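Local coordinates for protein aminoacyl-tRNA synthetase (PDB 5F9Z) that probably catalyses the ATP-dependent attachment of proline to its tRNA, as a class II aminoacyl-tRNA synthetase, and here holds the inhibitor halofuginone beside an ATP analogue, at residues A119-S124 against W171-T176; Q239-H244 against W273-R278. All coordinates share one frame; numbering follows the deposited sequence.

Interaction 1 of 2, residues A119-S124 against W171-T176; sequences AIRPTS and WQEGHT. With HFG (7-bromo-6-chloro-3-{3-[(2R,3S)-3-hydroxypiperidin-2-yl]-2-oxopropyl}quinazolin-4(3H)-one), chain E.
Ser124 and Glu173 form a buried polar contact between a loop end and a strand, beside the halofuginone pocket in the class II catalytic core. The Pro122-Thr123-Ser124 turn, with Glu125 next, fits the Thr-x-Glu loop known from class II synthetases. The Glu173 carboxylate grips Ser124 twice. Ser124 N donates at 3.2 Å to the syn lone pair of Glu173 OE1. Ser124 OG donates to Glu173 OE2 at 2.5 Å, from above the carboxylate plane. OG lies anti to the carbonyl carbon (chi1 -56°), beside the same backbone N, which brings both donors to one carboxylate. His175 NE2 also gives a nearly straight bond to Glu173 OE1, at 2.8 Å, so that oxygen accepts two donors. These bonds probably fix the rotation of the carboxylate. Thr123 OG1 lies at the edge of the Trp171 indole, 3.8 Å from CH2, and is hydrogen-bonded to Glu125. Halofuginone N1' donates to Thr123 OG1 at 3.1 Å. The piperidine carbon C6' sits 3.3 Å from Trp171 CH2. Pro122 CG touches the chlorinated end of the inhibitor. Around the contact, Gln148 of strand 144-153 bonds Glu173 OE2. Tyr129 of helix 125-135 holds His175 ND1. Strand 265-276 packs beside Trp171 and His175.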
loop_
_atom_site.group_PDB
_atom_site.type_symbol
_atom_site.label_atom_id
_atom_site.label_comp_id
_atom_site.label_asym_id
_atom_site.label_seq_id
_atom_site.Cartn_x
_atom_site.Cartn_y
_atom_site.Cartn_z
ATOM N N ALA A 119 11.402 23.152 11.518
ATOM C CA ALA A 119 11.367 21.762 11.087
ATOM C C ALA A 119 10.315 21.550 10.008
ATOM O O ALA A 119 9.219 22.116 10.068
ATOM C CB ALA A 119 11.078 20.841 12.273
ATOM N N ILE A 120 10.658 20.733 9.018
ATOM C CA ILE A 120 9.675 20.257 8.052
ATOM C C ILE A 120 8.901 19.107 8.682
ATOM O O ILE A 120 9.492 18.201 9.280
ATOM C CB ILE A 120 10.351 19.823 6.742
ATOM C CG1 ILE A 120 11.027 21.013 6.063
ATOM C CG2 ILE A 120 9.336 19.197 5.801
ATOM C CD1 ILE A 120 11.601 20.682 4.705
ATOM N N ARG A 121 7.579 19.146 8.548
ATOM C CA ARG A 121 6.639 18.201 9.137
ATOM C C ARG A 121 7.001 16.747 8.846
ATOM O O ARG A 121 6.955 16.314 7.689
ATOM C CB ARG A 121 5.234 18.514 8.619
ATOM C CG ARG A 121 4.217 17.404 8.756
ATOM C CD ARG A 121 2.947 17.775 8.011
ATOM N NE ARG A 121 3.202 18.037 6.597
ATOM C CZ ARG A 121 2.422 18.781 5.820
ATOM N NH1 ARG A 121 1.335 19.355 6.319
ATOM N NH2 ARG A 121 2.733 18.961 4.543
ATOM N N PRO A 122 7.390 15.973 9.865
ATOM C CA PRO A 122 7.491 14.518 9.706
ATOM C C PRO A 122 6.211 13.797 10.080
ATOM O O PRO A 122 6.063 12.609 9.757
ATOM C CB PRO A 122 8.620 14.160 10.680
ATOM C CG PRO A 122 8.412 15.131 11.809
ATOM C CD PRO A 122 7.862 16.407 11.193
ATOM N N THR A 123 5.305 14.500 10.760
ATOM C CA THR A 123 3.997 14.027 11.189
ATOM C C THR A 123 3.362 15.178 11.960
ATOM O O THR A 123 4.076 16.056 12.454
ATOM C CB THR A 123 4.099 12.767 12.046
ATOM O OG1 THR A 123 2.788 12.359 12.455
ATOM C CG2 THR A 123 4.969 13.030 13.265
ATOM N N SER A 124 2.035 15.197 12.074
ATOM C CA SER A 124 1.339 16.412 12.489
ATOM C C SER A 124 0.752 16.353 13.896
ATOM O O SER A 124 -0.095 17.188 14.232
ATOM C CB SER A 124 0.236 16.752 11.485
ATOM O OG SER A 124 0.776 16.881 10.183
ATOM N N TRP A 171 1.055 10.940 1.870
ATOM C CA TRP A 171 0.326 10.089 2.791
ATOM C C TRP A 171 -0.977 10.755 3.201
ATOM O O TRP A 171 -1.266 11.901 2.849
ATOM C CB TRP A 171 1.182 9.724 4.017
ATOM C CG TRP A 171 1.166 10.662 5.214
ATOM C CD1 TRP A 171 0.743 11.964 5.260
ATOM C CD2 TRP A 171 1.613 10.345 6.539
ATOM N NE1 TRP A 171 0.890 12.466 6.530
ATOM C CE2 TRP A 171 1.424 11.492 7.333
ATOM C CE3 TRP A 171 2.152 9.198 7.130
ATOM C CZ2 TRP A 171 1.759 11.528 8.685
ATOM C CZ3 TRP A 171 2.482 9.235 8.473
ATOM C CH2 TRP A 171 2.284 10.391 9.234
ATOM N N GLN A 172 -1.757 9.997 3.956
ATOM C CA GLN A 172 -2.954 10.468 4.624
ATOM C C GLN A 172 -2.744 10.250 6.114
ATOM O O GLN A 172 -2.269 9.187 6.521
ATOM C CB GLN A 172 -4.179 9.708 4.099
ATOM C CG GLN A 172 -5.360 9.600 5.033
ATOM C CD GLN A 172 -5.181 8.525 6.082
ATOM O OE1 GLN A 172 -4.809 7.392 5.776
ATOM N NE2 GLN A 172 -5.407 8.888 7.333
ATOM N N GLU A 173 -3.068 11.254 6.926
ATOM C CA GLU A 173 -3.005 11.111 8.376
ATOM C C GLU A 173 -4.301 11.624 8.979
ATOM O O GLU A 173 -4.650 12.797 8.811
ATOM C CB GLU A 173 -1.791 11.836 8.972
ATOM C CG GLU A 173 -1.615 13.287 8.568
ATOM C CD GLU A 173 -0.512 13.969 9.357
ATOM O OE1 GLU A 173 -0.337 13.632 10.549
ATOM O OE2 GLU A 173 0.186 14.835 8.787
ATOM N N GLY A 174 -5.017 10.741 9.662
ATOM C CA GLY A 174 -6.251 11.087 10.347
ATOM C C GLY A 174 -6.005 11.152 11.843
ATOM O O GLY A 174 -5.315 10.297 12.404
ATOM N N HIS A 175 -6.565 12.176 12.479
ATOM C CA HIS A 175 -6.425 12.380 13.916
ATOM C C HIS A 175 -7.804 12.656 14.491
ATOM O O HIS A 175 -8.441 13.650 14.129
ATOM C CB HIS A 175 -5.466 13.535 14.221
ATOM C CG HIS A 175 -4.079 13.319 13.700
ATOM N ND1 HIS A 175 -3.045 12.872 14.496
ATOM C CD2 HIS A 175 -3.556 13.483 12.462
ATOM C CE1 HIS A 175 -1.945 12.773 13.770
ATOM N NE2 HIS A 175 -2.229 13.139 12.532
ATOM N N THR A 176 -8.262 11.777 15.375
ATOM C CA THR A 176 -9.578 11.895 15.978
ATOM C C THR A 176 -9.448 12.010 17.489
ATOM O O THR A 176 -8.466 11.556 18.081
ATOM C CB THR A 176 -10.468 10.697 15.628
ATOM O OG1 THR A 176 -9.930 9.508 16.222
ATOM C CG2 THR A 176 -10.548 10.514 14.120
HETATM O "O4'" HFG E . 3.882 9.204 12.844
HETATM C C21 HFG E . 3.805 8.359 13.688
HETATM C "C3'" HFG E . 2.430 7.936 14.254
HETATM C "C2'" HFG E . 1.256 8.351 13.365
HETATM N "N1'" HFG E . 1.247 9.738 13.167
HETATM C "C6'" HFG E . 0.483 10.098 12.009
HETATM C "C5'" HFG E . -0.467 8.984 11.564
HETATM C "C4'" HFG E . 0.231 7.780 11.223
HETATM C C39 HFG E . 1.377 7.595 12.025
HETATM O "O7'" HFG E . 1.562 6.116 12.329
HETATM C "C1'" HFG E . 5.168 7.630 14.250
HETATM N N3 HFG E . 6.388 8.455 13.857
HETATM C C4 HFG E . 6.604 9.690 14.453
HETATM O O11 HFG E . 5.817 10.119 15.298
HETATM C C10 HFG E . 7.697 10.427 14.102
HETATM C C5 HFG E . 7.957 11.713 14.701
HETATM C C2 HFG E . 7.231 7.995 12.957
HETATM N N1 HFG E . 8.314 8.692 12.584
HETATM C C9 HFG E . 8.558 9.911 13.153
HETATM C C8 HFG E . 9.691 10.642 12.766
HETATM C C7 HFG E . 9.942 11.906 13.355
HETATM BR BR1 HFG E . 11.523 12.921 12.811
HETATM C C6 HFG E . 9.068 12.429 14.321
HETATM CL CL1 HFG E . 9.387 14.002 15.051
#

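Interaction 2 of 2, residues Q239-H244 against W273-R278; sequences QAATSH and WGLTTR. With ANP (phosphoaminophosphonic acid-adenylate ester), chain D; HFG (7-bromo-6-chloro-3-{3-[(2R,3S)-3-hydroxypiperidin-2-yl]-2-oxopropyl}quinazolin-4(3H)-one), chain E.
Trp273 and Ser243 face each other as an antiparallel, non-hydrogen-bonded pair in the largely antiparallel sheet of the class II catalytic core. The strand and helix start at 273-278 fit class II motif 3, with its arginine at Arg278. Trp273 CB lies 3.9 Å from Ser243 OG, whose polar partner is Val188 O. The indole leads away from Ser243 and packs on helix 181-202. Gly274 pairs with Thr242. Gly274 N donates to Thr242 O at 3.2 Å, and the return bond from Thr242 N to Gly274 O is weak. Having no side chain, Gly274 lets the halofuginone piperidine lie on its backbone. Across from it, Thr242 CG2 touches the inhibitor oxygen O7'. His244 NE2 donates to O7' at 2.6 Å, in the plane of its ring and nearly straight. Leu275 CD1 meets the methyl of Ala241 in a small apolar contact, and Leu275 also packs on Trp59 and Ile62 of helix 53-71. At Thr276 the strands part, and one water bridges them: it accepts from Thr276 N and donates to Ala240 O, and it is also bonded to the ribose O2' of the ATP analogue. Thr276 OG1 lies between the backbone N and the carbonyl carbon (chi1 69°). There Thr276 OG1 donates to adenine N3 of the ATP analogue and accepts from Arg278 N, capping the turn into the next helix. The Arg278 guanidinium lays one face against ribose C2', while Ile164 O holds NE. Gln239 O takes two donors: ribose O2' at 2.5 Å, and Arg278 NH1 at 3.0 Å, nearly in the guanidinium plane.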
loop_
_atom_site.group_PDB
_atom_site.type_symbol
_atom_site.label_atom_id
_atom_site.label_comp_id
_atom_site.label_asym_id
_atom_site.label_seq_id
_atom_site.Cartn_x
_atom_site.Cartn_y
_atom_site.Cartn_z
ATOM N N GLN A 239 4.993 -3.234 6.643
ATOM C CA GLN A 239 3.803 -2.720 7.312
ATOM C C GLN A 239 2.989 -1.900 6.319
ATOM O O GLN A 239 3.438 -0.851 5.849
ATOM C CB GLN A 239 4.191 -1.890 8.530
ATOM C CG GLN A 239 3.000 -1.416 9.346
ATOM C CD GLN A 239 3.395 -0.930 10.725
ATOM O OE1 GLN A 239 4.544 -1.077 11.143
ATOM N NE2 GLN A 239 2.442 -0.350 11.443
ATOM N N ALA A 240 1.790 -2.387 5.998
ATOM C CA ALA A 240 0.986 -1.776 4.947
ATOM C C ALA A 240 0.342 -0.475 5.409
ATOM O O ALA A 240 0.256 0.486 4.638
ATOM C CB ALA A 240 -0.075 -2.769 4.472
ATOM N N ALA A 241 -0.117 -0.431 6.656
ATOM C CA ALA A 241 -0.710 0.766 7.239
ATOM C C ALA A 241 -0.713 0.591 8.751
ATOM O O ALA A 241 -0.269 -0.435 9.274
ATOM C CB ALA A 241 -2.118 1.017 6.692
ATOM N N THR A 242 -1.220 1.599 9.456
ATOM C CA THR A 242 -1.224 1.554 10.911
ATOM C C THR A 242 -2.375 2.390 11.452
ATOM O O THR A 242 -2.789 3.380 10.844
ATOM C CB THR A 242 0.108 2.045 11.491
ATOM O OG1 THR A 242 0.076 1.946 12.920
ATOM C CG2 THR A 242 0.361 3.484 11.096
ATOM N N SER A 243 -2.887 1.969 12.607
ATOM C CA SER A 243 -3.985 2.652 13.283
ATOM C C SER A 243 -3.741 2.556 14.780
ATOM O O SER A 243 -3.680 1.452 15.328
ATOM C CB SER A 243 -5.335 2.034 12.909
ATOM O OG SER A 243 -6.408 2.769 13.471
ATOM N N HIS A 244 -3.597 3.704 15.436
ATOM C CA HIS A 244 -3.178 3.763 16.829
ATOM C C HIS A 244 -4.347 4.120 17.736
ATOM O O HIS A 244 -5.152 4.999 17.413
ATOM C CB HIS A 244 -2.064 4.795 17.028
ATOM C CG HIS A 244 -0.945 4.679 16.041
ATOM N ND1 HIS A 244 0.028 3.708 16.130
ATOM C CD2 HIS A 244 -0.638 5.422 14.952
ATOM C CE1 HIS A 244 0.884 3.855 15.134
ATOM N NE2 HIS A 244 0.502 4.887 14.404
ATOM N N TRP A 273 -3.950 7.483 12.496
ATOM C CA TRP A 273 -3.815 6.427 11.506
ATOM C C TRP A 273 -3.262 7.022 10.219
ATOM O O TRP A 273 -3.523 8.183 9.895
ATOM C CB TRP A 273 -5.162 5.731 11.255
ATOM C CG TRP A 273 -6.362 6.574 11.627
ATOM C CD1 TRP A 273 -6.872 6.766 12.880
ATOM C CD2 TRP A 273 -7.195 7.330 10.738
ATOM N NE1 TRP A 273 -7.964 7.596 12.825
ATOM C CE2 TRP A 273 -8.185 7.954 11.522
ATOM C CE3 TRP A 273 -7.201 7.537 9.358
ATOM C CZ2 TRP A 273 -9.168 8.774 10.967
ATOM C CZ3 TRP A 273 -8.178 8.350 8.811
ATOM C CH2 TRP A 273 -9.147 8.958 9.614
ATOM N N GLY A 274 -2.493 6.221 9.494
ATOM C CA GLY A 274 -1.802 6.715 8.315
ATOM C C GLY A 274 -1.629 5.649 7.258
ATOM O O GLY A 274 -1.462 4.463 7.562
ATOM N N LEU A 275 -1.668 6.084 5.999
ATOM C CA LEU A 275 -1.386 5.248 4.840
ATOM C C LEU A 275 -0.629 6.093 3.828
ATOM O O LEU A 275 -0.980 7.253 3.599
ATOM C CB LEU A 275 -2.673 4.681 4.219
ATOM C CG LEU A 275 -2.544 3.739 3.016
ATOM C CD1 LEU A 275 -3.612 2.661 3.072
ATOM C CD2 LEU A 275 -2.643 4.501 1.701
ATOM N N THR A 276 0.401 5.512 3.223
ATOM C CA THR A 276 1.318 6.246 2.361
ATOM C C THR A 276 1.333 5.644 0.961
ATOM O O THR A 276 0.673 4.638 0.679
ATOM C CB THR A 276 2.735 6.235 2.940
ATOM O OG1 THR A 276 3.262 4.908 2.857
ATOM C CG2 THR A 276 2.720 6.668 4.389
ATOM N N THR A 277 2.120 6.272 0.082
ATOM C CA THR A 277 2.370 5.767 -1.264
ATOM C C THR A 277 3.102 4.430 -1.269
ATOM O O THR A 277 3.303 3.866 -2.350
ATOM C CB THR A 277 3.168 6.795 -2.070
ATOM O OG1 THR A 277 4.193 7.358 -1.243
ATOM C CG2 THR A 277 2.255 7.901 -2.567
ATOM N N ARG A 278 3.517 3.926 -0.103
ATOM C CA ARG A 278 4.069 2.576 -0.016
ATOM C C ARG A 278 3.097 1.534 -0.559
ATOM O O ARG A 278 3.526 0.516 -1.117
ATOM C CB ARG A 278 4.433 2.264 1.438
ATOM C CG ARG A 278 4.680 0.797 1.738
ATOM C CD ARG A 278 4.971 0.582 3.212
ATOM N NE ARG A 278 6.257 1.148 3.609
ATOM C CZ ARG A 278 6.850 0.908 4.774
ATOM N NH1 ARG A 278 6.271 0.109 5.660
ATOM N NH2 ARG A 278 8.021 1.464 5.053
HETATM P PG ANP D . 9.134 2.507 10.122
HETATM O O1G ANP D . 9.981 2.060 11.270
HETATM O O2G ANP D . 9.255 1.458 8.951
HETATM O O3G ANP D . 9.637 3.914 9.604
HETATM P PB ANP D . 7.025 4.167 10.967
HETATM O O1B ANP D . 6.616 4.272 12.464
HETATM O O2B ANP D . 8.127 5.137 10.687
HETATM N N3B ANP D . 7.516 2.599 10.622
HETATM P PA ANP D . 4.670 5.509 10.511
HETATM O O1A ANP D . 5.255 6.780 10.991
HETATM O O2A ANP D . 3.802 4.786 11.544
HETATM O O3A ANP D . 5.800 4.489 10.058
HETATM O "O5'" ANP D . 3.851 5.824 9.190
HETATM C "C5'" ANP D . 2.614 5.144 8.884
HETATM C "C4'" ANP D . 2.855 4.163 7.765
HETATM O "O4'" ANP D . 3.542 4.830 6.691
HETATM C "C3'" ANP D . 3.739 2.973 8.118
HETATM O "O3'" ANP D . 2.960 1.919 8.670
HETATM C "C2'" ANP D . 4.336 2.584 6.762
HETATM O "O2'" ANP D . 3.500 1.668 6.065
HETATM C "C1'" ANP D . 4.399 3.925 6.018
HETATM N N9 ANP D . 5.731 4.522 5.958
HETATM C C8 ANP D . 6.581 4.757 7.007
HETATM N N7 ANP D . 7.715 5.317 6.660
HETATM C C5 ANP D . 7.599 5.468 5.286
HETATM C C6 ANP D . 8.469 6.004 4.316
HETATM N N6 ANP D . 9.674 6.505 4.592
HETATM N N1 ANP D . 8.048 6.005 3.029
HETATM C C2 ANP D . 6.842 5.504 2.747
HETATM N N3 ANP D . 5.939 4.974 3.577
HETATM C C4 ANP D . 6.381 4.986 4.840
HETATM O "O4'" HFG E . 3.882 9.204 12.844
HETATM C C21 HFG E . 3.805 8.359 13.688
HETATM C "C3'" HFG E . 2.430 7.936 14.254
HETATM C "C2'" HFG E . 1.256 8.351 13.365
HETATM N "N1'" HFG E . 1.247 9.738 13.167
HETATM C "C6'" HFG E . 0.483 10.098 12.009
HETATM C "C5'" HFG E . -0.467 8.984 11.564
HETATM C "C4'" HFG E . 0.231 7.780 11.223
HETATM C C39 HFG E . 1.377 7.595 12.025
HETATM O "O7'" HFG E . 1.562 6.116 12.329
HETATM C "C1'" HFG E . 5.168 7.630 14.250
HETATM N N3 HFG E . 6.388 8.455 13.857
HETATM C C4 HFG E . 6.604 9.690 14.453
HETATM O O11 HFG E . 5.817 10.119 15.298
HETATM C C10 HFG E . 7.697 10.427 14.102
HETATM C C5 HFG E . 7.957 11.713 14.701
HETATM C C2 HFG E . 7.231 7.995 12.957
HETATM N N1 HFG E . 8.314 8.692 12.584
HETATM C C9 HFG E . 8.558 9.911 13.153
HETATM C C8 HFG E . 9.691 10.642 12.766
HETATM C C7 HFG E . 9.942 11.906 13.355
HETATM BR BR1 HFG E . 11.523 12.921 12.811
HETATM C C6 HFG E . 9.068 12.429 14.321
HETATM CL CL1 HFG E . 9.387 14.002 15.051
HETATM O O HOH W 1 1.158 2.876 4.500
#

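How the interactions relate
From the N terminus, the chain leaves strand 112-120, turns at 121-124 and enters helix 125-135. Strand 144-153 follows, and strand 168-178 returns to the turn, closing interaction 1. Helix 181-202 and strand 223-231 come next, before strand 236-247. Strand 265-276 then runs back beside it and closes interaction 2. The two loops are in series and neither nest nor cross. They meet in the sheet, because strands 168-178 and 265-276 are neighbours. Gln172 N lies 2.9 Å from Leu275 O, and Gly174 N 3.0 Å from Trp273 O, both probable hydrogen bonds. Halofuginone touches both interactions, which together tie the turn and three sheet strands into one pocket.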